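Local coordinates for protein transcriptional regulator (Cytophaga hutchinsonii, PDB 3F0C) that probably binds DNA through an N-terminal helix-turn-helix and regulates transcription as a dimeric member of the TetR family, at residues Lys128-Ile139 with Lys153-His162. Sequence-based numbering, arbitrary orientation.
Sequences KQKEVEIVAGII and KHENAEFLVH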
ATOM      1  N   LYS A 128       7.467  -7.132 -10.512  1.00 38.65           N
ATOM      2  CA  LYS A 128       6.061  -7.282 -10.246  1.00 38.94           C
ATOM      3  C   LYS A 128       5.350  -8.001 -11.389  1.00 39.08           C
ATOM      4  O   LYS A 128       4.411  -8.757 -11.152  1.00 39.42           O
ATOM      5  CB  LYS A 128       5.425  -5.925  -9.953  1.00 39.34           C
ATOM      6  CG  LYS A 128       4.121  -5.982  -9.125  1.00 39.91           C
ATOM      7  CD  LYS A 128       2.900  -5.718  -9.982  1.00 41.33           C
ATOM      8  CE  LYS A 128       2.693  -4.239 -10.246  1.00 41.83           C
ATOM      9  NZ  LYS A 128       1.665  -3.624  -9.332  1.00 42.90           N
ATOM     10  N   GLN A 129       5.793  -7.802 -12.623  1.00 39.31           N
ATOM     11  CA  GLN A 129       5.177  -8.551 -13.711  1.00 40.02           C
ATOM     12  C   GLN A 129       5.686  -9.962 -13.814  1.00 38.84           C
ATOM     13  O   GLN A 129       4.880 -10.864 -13.942  1.00 39.73           O
ATOM     14  CB  GLN A 129       5.195  -7.836 -15.064  1.00 40.66           C
ATOM     15  CG  GLN A 129       3.794  -7.235 -15.400  1.00 45.20           C
ATOM     16  CD  GLN A 129       3.644  -6.734 -16.869  1.00 52.68           C
ATOM     17  OE1 GLN A 129       4.641  -6.570 -17.607  1.00 57.08           O
ATOM     18  NE2 GLN A 129       2.385  -6.470 -17.289  1.00 54.73           N
ATOM     19  N   LYS A 130       6.981 -10.193 -13.698  1.00 37.55           N
ATOM     20  CA  LYS A 130       7.448 -11.572 -13.630  1.00 36.59           C
ATOM     21  C   LYS A 130       6.712 -12.322 -12.544  1.00 36.14           C
ATOM     22  O   LYS A 130       6.347 -13.481 -12.714  1.00 35.88           O
ATOM     23  CB  LYS A 130       8.946 -11.655 -13.399  1.00 36.57           C
ATOM     24  CG  LYS A 130       9.700 -11.975 -14.680  1.00 37.29           C
ATOM     25  CD  LYS A 130      11.075 -12.539 -14.439  1.00 39.14           C
ATOM     26  CE  LYS A 130      12.099 -11.423 -14.270  1.00 42.51           C
ATOM     27  NZ  LYS A 130      12.443 -10.720 -15.540  1.00 45.10           N
ATOM     28  N   GLU A 131       6.444 -11.617 -11.450  1.00 35.72           N
ATOM     29  CA  GLU A 131       5.862 -12.200 -10.259  1.00 35.24           C
ATOM     30  C   GLU A 131       4.443 -12.606 -10.499  1.00 34.50           C
ATOM     31  O   GLU A 131       4.040 -13.694 -10.120  1.00 34.18           O
ATOM     32  CB  GLU A 131       5.908 -11.175  -9.139  1.00 35.84           C
ATOM     33  CG  GLU A 131       5.600 -11.703  -7.726  1.00 37.79           C
ATOM     34  CD  GLU A 131       5.808 -10.648  -6.643  1.00 40.24           C
ATOM     35  OE1 GLU A 131       6.392  -9.567  -6.947  1.00 44.03           O
ATOM     36  OE2 GLU A 131       5.367 -10.880  -5.491  1.00 40.33           O
ATOM     37  N   VAL A 132       3.676 -11.712 -11.110  1.00 33.94           N
ATOM     38  CA  VAL A 132       2.299 -12.015 -11.451  1.00 33.60           C
ATOM     39  C   VAL A 132       2.306 -13.269 -12.305  1.00 33.33           C
ATOM     40  O   VAL A 132       1.512 -14.200 -12.062  1.00 33.08           O
ATOM     41  CB  VAL A 132       1.610 -10.843 -12.183  1.00 33.66           C
ATOM     42  CG1 VAL A 132       0.294 -11.280 -12.807  1.00 33.61           C
ATOM     43  CG2 VAL A 132       1.355  -9.704 -11.194  1.00 34.64           C
ATOM     44  N   GLU A 133       3.235 -13.318 -13.266  1.00 32.65           N
ATOM     45  CA  GLU A 133       3.335 -14.477 -14.157  1.00 32.40           C
ATOM     46  C   GLU A 133       3.668 -15.758 -13.388  1.00 30.81           C
ATOM     47  O   GLU A 133       2.984 -16.781 -13.548  1.00 30.56           O
ATOM     48  CB  GLU A 133       4.408 -14.303 -15.220  1.00 33.31           C
ATOM     49  CG  GLU A 133       4.201 -13.211 -16.238  1.00 37.92           C
ATOM     50  CD  GLU A 133       2.909 -13.345 -17.032  1.00 44.73           C
ATOM     51  OE1 GLU A 133       2.582 -14.534 -17.386  1.00 48.95           O
ATOM     52  OE2 GLU A 133       2.247 -12.285 -17.312  1.00 45.74           O
ATOM     53  N   ILE A 134       4.709 -15.735 -12.556  1.00 28.47           N
ATOM     54  CA  ILE A 134       4.983 -16.931 -11.780  1.00 27.01           C
ATOM     55  C   ILE A 134       3.697 -17.384 -11.098  1.00 26.50           C
ATOM     56  O   ILE A 134       3.283 -18.559 -11.201  1.00 27.25           O
ATOM     57  CB  ILE A 134       6.049 -16.739 -10.728  1.00 26.61           C
ATOM     58  CG1 ILE A 134       7.424 -16.586 -11.378  1.00 26.83           C
ATOM     59  CG2 ILE A 134       6.057 -17.896  -9.790  1.00 23.29           C
ATOM     60  CD1 ILE A 134       8.394 -15.768 -10.480  1.00 27.23           C
ATOM     61  N   VAL A 135       3.017 -16.441 -10.469  1.00 25.14           N
ATOM     62  CA  VAL A 135       1.837 -16.800  -9.726  1.00 24.43           C
ATOM     63  C   VAL A 135       0.742 -17.361 -10.666  1.00 24.18           C
ATOM     64  O   VAL A 135       0.105 -18.386 -10.371  1.00 23.43           O
ATOM     65  CB  VAL A 135       1.362 -15.627  -8.833  1.00 24.45           C
ATOM     66  CG1 VAL A 135      -0.076 -15.866  -8.383  1.00 23.37           C
ATOM     67  CG2 VAL A 135       2.343 -15.465  -7.636  1.00 21.56           C
ATOM     68  N   ALA A 136       0.583 -16.746 -11.831  1.00 23.59           N
ATOM     69  CA  ALA A 136      -0.434 -17.198 -12.754  1.00 23.22           C
ATOM     70  C   ALA A 136      -0.178 -18.667 -13.075  1.00 23.49           C
ATOM     71  O   ALA A 136      -1.123 -19.451 -13.389  1.00 23.52           O
ATOM     72  CB  ALA A 136      -0.436 -16.343 -14.001  1.00 22.76           C
ATOM     73  N   GLY A 137       1.102 -19.048 -12.974  1.00 23.30           N
ATOM     74  CA  GLY A 137       1.538 -20.391 -13.350  1.00 22.94           C
ATOM     75  C   GLY A 137       1.187 -21.382 -12.287  1.00 22.66           C
ATOM     76  O   GLY A 137       0.817 -22.509 -12.574  1.00 21.99           O
ATOM     77  N   ILE A 138       1.291 -20.946 -11.038  1.00 22.90           N
ATOM     78  CA  ILE A 138       0.876 -21.797  -9.923  1.00 22.61           C
ATOM     79  C   ILE A 138      -0.642 -21.945  -9.940  1.00 22.84           C
ATOM     80  O   ILE A 138      -1.174 -23.038  -9.798  1.00 22.37           O
ATOM     81  CB  ILE A 138       1.350 -21.270  -8.574  1.00 22.13           C
ATOM     82  CG1 ILE A 138       2.861 -20.931  -8.630  1.00 22.03           C
ATOM     83  CG2 ILE A 138       1.073 -22.311  -7.546  1.00 21.51           C
ATOM     84  CD1 ILE A 138       3.533 -20.473  -7.334  1.00 20.84           C
ATOM     85  N   ILE A 139      -1.340 -20.843 -10.165  1.00 23.43           N
ATOM     86  CA  ILE A 139      -2.787 -20.901 -10.304  1.00 23.75           C
ATOM     87  C   ILE A 139      -3.126 -21.900 -11.407  1.00 24.32           C
ATOM     88  O   ILE A 139      -3.968 -22.785 -11.235  1.00 23.98           O
ATOM     89  CB  ILE A 139      -3.397 -19.488 -10.543  1.00 23.70           C
ATOM     90  CG1 ILE A 139      -3.254 -18.673  -9.232  1.00 24.94           C
ATOM     91  CG2 ILE A 139      -4.853 -19.577 -11.013  1.00 21.83           C
ATOM     92  CD1 ILE A 139      -3.688 -17.195  -9.278  1.00 25.99           C
ATOM     93  N   LYS A 153      -7.164 -16.954 -13.961  1.00 43.27           N
ATOM     94  CA  LYS A 153      -5.864 -17.168 -13.392  1.00 43.08           C
ATOM     95  C   LYS A 153      -5.189 -15.830 -13.282  1.00 42.95           C
ATOM     96  O   LYS A 153      -4.528 -15.555 -12.291  1.00 43.22           O
ATOM     97  CB  LYS A 153      -5.016 -18.166 -14.233  1.00 43.01           C
ATOM     98  CG  LYS A 153      -4.168 -17.576 -15.392  1.00 42.76           C
ATOM     99  CD  LYS A 153      -3.549 -18.664 -16.324  1.00 42.27           C
ATOM    100  CE  LYS A 153      -2.842 -18.058 -17.580  1.00 41.96           C
ATOM    101  NZ  LYS A 153      -2.890 -18.874 -18.861  1.00 39.85           N
ATOM    102  N   HIS A 154      -5.369 -14.982 -14.275  1.00 42.82           N
ATOM    103  CA  HIS A 154      -4.559 -13.803 -14.320  1.00 43.48           C
ATOM    104  C   HIS A 154      -5.023 -12.740 -13.354  1.00 43.20           C
ATOM    105  O   HIS A 154      -4.226 -12.120 -12.672  1.00 43.15           O
ATOM    106  CB  HIS A 154      -4.520 -13.229 -15.698  1.00 44.05           C
ATOM    107  CG  HIS A 154      -3.357 -12.339 -15.901  1.00 48.01           C
ATOM    108  ND1 HIS A 154      -3.465 -10.966 -15.901  1.00 52.63           N
ATOM    109  CD2 HIS A 154      -2.039 -12.619 -16.031  1.00 52.73           C
ATOM    110  CE1 HIS A 154      -2.264 -10.435 -16.063  1.00 54.80           C
ATOM    111  NE2 HIS A 154      -1.380 -11.417 -16.146  1.00 54.78           N
ATOM    112  N   GLU A 155      -6.325 -12.531 -13.298  1.00 43.09           N
ATOM    113  CA  GLU A 155      -6.908 -11.566 -12.379  1.00 42.54           C
ATOM    114  C   GLU A 155      -6.508 -11.902 -10.955  1.00 41.88           C
ATOM    115  O   GLU A 155      -5.966 -11.074 -10.238  1.00 42.14           O
ATOM    116  CB  GLU A 155      -8.417 -11.628 -12.521  1.00 42.89           C
ATOM    117  CG  GLU A 155      -9.186 -10.645 -11.694  1.00 43.82           C
ATOM    118  CD  GLU A 155     -10.680 -10.762 -11.951  1.00 45.24           C
ATOM    119  OE1 GLU A 155     -11.104 -11.639 -12.749  1.00 45.01           O
ATOM    120  OE2 GLU A 155     -11.431  -9.988 -11.322  1.00 47.17           O
ATOM    121  N   ASN A 156      -6.773 -13.134 -10.558  1.00 41.22           N
ATOM    122  CA  ASN A 156      -6.360 -13.627  -9.267  1.00 41.10           C
ATOM    123  C   ASN A 156      -4.881 -13.381  -8.983  1.00 41.04           C
ATOM    124  O   ASN A 156      -4.532 -12.768  -7.984  1.00 41.25           O
ATOM    125  CB  ASN A 156      -6.629 -15.121  -9.219  1.00 41.37           C
ATOM    126  CG  ASN A 156      -8.098 -15.444  -9.116  1.00 41.49           C
ATOM    127  OD1 ASN A 156      -8.941 -14.569  -9.327  1.00 41.41           O
ATOM    128  ND2 ASN A 156      -8.420 -16.702  -8.779  1.00 40.19           N
ATOM    129  N   ALA A 157      -4.026 -13.861  -9.881  1.00 40.92           N
ATOM    130  CA  ALA A 157      -2.580 -13.718  -9.772  1.00 40.74           C
ATOM    131  C   ALA A 157      -2.176 -12.306  -9.350  1.00 41.19           C
ATOM    132  O   ALA A 157      -1.484 -12.128  -8.353  1.00 42.00           O
ATOM    133  CB  ALA A 157      -1.953 -14.052 -11.086  1.00 40.24           C
ATOM    134  N   GLU A 158      -2.603 -11.313 -10.132  1.00 41.33           N
ATOM    135  CA  GLU A 158      -2.464  -9.900  -9.808  1.00 41.06           C
ATOM    136  C   GLU A 158      -2.952  -9.547  -8.448  1.00 40.67           C
ATOM    137  O   GLU A 158      -2.352  -8.721  -7.742  1.00 40.81           O
ATOM    138  CB  GLU A 158      -3.359  -9.108 -10.693  1.00 40.98           C
ATOM    139  CG  GLU A 158      -2.721  -8.696 -11.907  1.00 44.08           C
ATOM    140  CD  GLU A 158      -2.867  -7.197 -12.117  1.00 48.73           C
ATOM    141  OE1 GLU A 158      -3.941  -6.621 -11.748  1.00 47.84           O
ATOM    142  OE2 GLU A 158      -1.891  -6.614 -12.673  1.00 52.28           O
ATOM    143  N   PHE A 159      -4.104 -10.107  -8.114  1.00 39.82           N
ATOM    144  CA  PHE A 159      -4.725  -9.755  -6.855  1.00 39.57           C
ATOM    145  C   PHE A 159      -3.827 -10.185  -5.709  1.00 38.21           C
ATOM    146  O   PHE A 159      -3.504  -9.383  -4.830  1.00 37.72           O
ATOM    147  CB  PHE A 159      -6.129 -10.353  -6.733  1.00 39.73           C
ATOM    148  CG  PHE A 159      -6.966  -9.731  -5.639  1.00 40.51           C
ATOM    149  CD1 PHE A 159      -7.175  -8.355  -5.596  1.00 41.28           C
ATOM    150  CD2 PHE A 159      -7.553 -10.526  -4.658  1.00 40.60           C
ATOM    151  CE1 PHE A 159      -7.960  -7.788  -4.610  1.00 40.54           C
ATOM    152  CE2 PHE A 159      -8.325  -9.972  -3.681  1.00 39.69           C
ATOM    153  CZ  PHE A 159      -8.529  -8.595  -3.652  1.00 39.99           C
ATOM    154  N   LEU A 160      -3.400 -11.433  -5.745  1.00 36.86           N
ATOM    155  CA  LEU A 160      -2.524 -11.921  -4.705  1.00 36.44           C
ATOM    156  C   LEU A 160      -1.266 -11.068  -4.646  1.00 35.83           C
ATOM    157  O   LEU A 160      -0.856 -10.621  -3.571  1.00 35.10           O
ATOM    158  CB  LEU A 160      -2.173 -13.392  -4.924  1.00 36.28           C
ATOM    159  CG  LEU A 160      -1.476 -14.069  -3.751  1.00 36.12           C
ATOM    160  CD1 LEU A 160      -0.075 -13.646  -3.709  1.00 39.47           C
ATOM    161  CD2 LEU A 160      -2.104 -13.671  -2.471  1.00 34.81           C
ATOM    162  N   VAL A 161      -0.679 -10.811  -5.806  1.00 35.32           N
ATOM    163  CA  VAL A 161       0.562 -10.057  -5.834  1.00 35.29           C
ATOM    164  C   VAL A 161       0.306  -8.671  -5.212  1.00 35.57           C
ATOM    165  O   VAL A 161       0.983  -8.284  -4.272  1.00 35.11           O
ATOM    166  CB  VAL A 161       1.200 -10.057  -7.231  1.00 34.78           C
ATOM    167  CG1 VAL A 161       2.425  -9.210  -7.275  1.00 34.15           C
ATOM    168  CG2 VAL A 161       1.573 -11.464  -7.586  1.00 34.14           C
ATOM    169  N   HIS A 162      -0.731  -7.982  -5.666  1.00 36.20           N
ATOM    170  CA  HIS A 162      -1.073  -6.676  -5.110  1.00 36.83           C
ATOM    171  C   HIS A 162      -1.421  -6.702  -3.598  1.00 37.16           C
ATOM    172  O   HIS A 162      -1.086  -5.777  -2.841  1.00 36.54           O
ATOM    173  CB  HIS A 162      -2.239  -6.078  -5.877  1.00 36.82           C
ATOM    174  CG  HIS A 162      -1.889  -5.642  -7.256  1.00 39.41           C
ATOM    175  ND1 HIS A 162      -0.589  -5.568  -7.711  1.00 41.88           N
ATOM    176  CD2 HIS A 162      -2.673  -5.224  -8.280  1.00 41.77           C
ATOM    177  CE1 HIS A 162      -0.587  -5.137  -8.959  1.00 42.01           C
ATOM    178  NE2 HIS A 162      -1.838  -4.924  -9.330  1.00 42.91           N
TER
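A157 and A136 lie nearest each other where helices 118-145 and 153-174 meet: their CA atoms are 5.1 Å apart, and the local axes approach to 8.3 Å. The principle at work is knobs-into-holes packing, with small side chains at the closest point and branched ones around it. The methyl of A157 enters a hole lined by V132, V135, A136 and I139, its CB 3.6 Å from the carbonyl O of V132. V132 is a knob in turn, among H154, A157, E158 and V161, and its two methyls point to different partners. CG1, anti to the backbone N (chi1 167°), reaches the imidazole of H154, whereas CG2 lies beside V161 CB at 4.0 Å. V161 is the third knob, seated among K128, E131, V132 and V135: its CG1 comes within 3.7 Å of E131 CD, while CG2 lies against V132 and V135, the V135 side chain running the opposite way. As in other TetR-family regulators, this pair lies in the C-terminal helical bundle, probably separate from the DNA-binding helix-turn-helix; the segments cross at 124°, and helix 153-174 also packs on the second subunit, H162 against V170 there. Y91 of helix 84-106 touches both V135 and V161, and E131 OE2 hydrogen-bonds to Y91 and forms a salt bridge with R95. At the other end, I139 places CG1 beside its own backbone N (chi1 -70°) and extends it, which brings CD1 to 3.4 Å from A157 N and onto N156 CB; the CG2 branch meets K153 CB at 3.5 Å. F199 of helix 183-201 packs on both I139 and N156. On the more exposed flank, E133 OE2 stands near the ring plane of H154 at its edge, 3.9 Å from NE2.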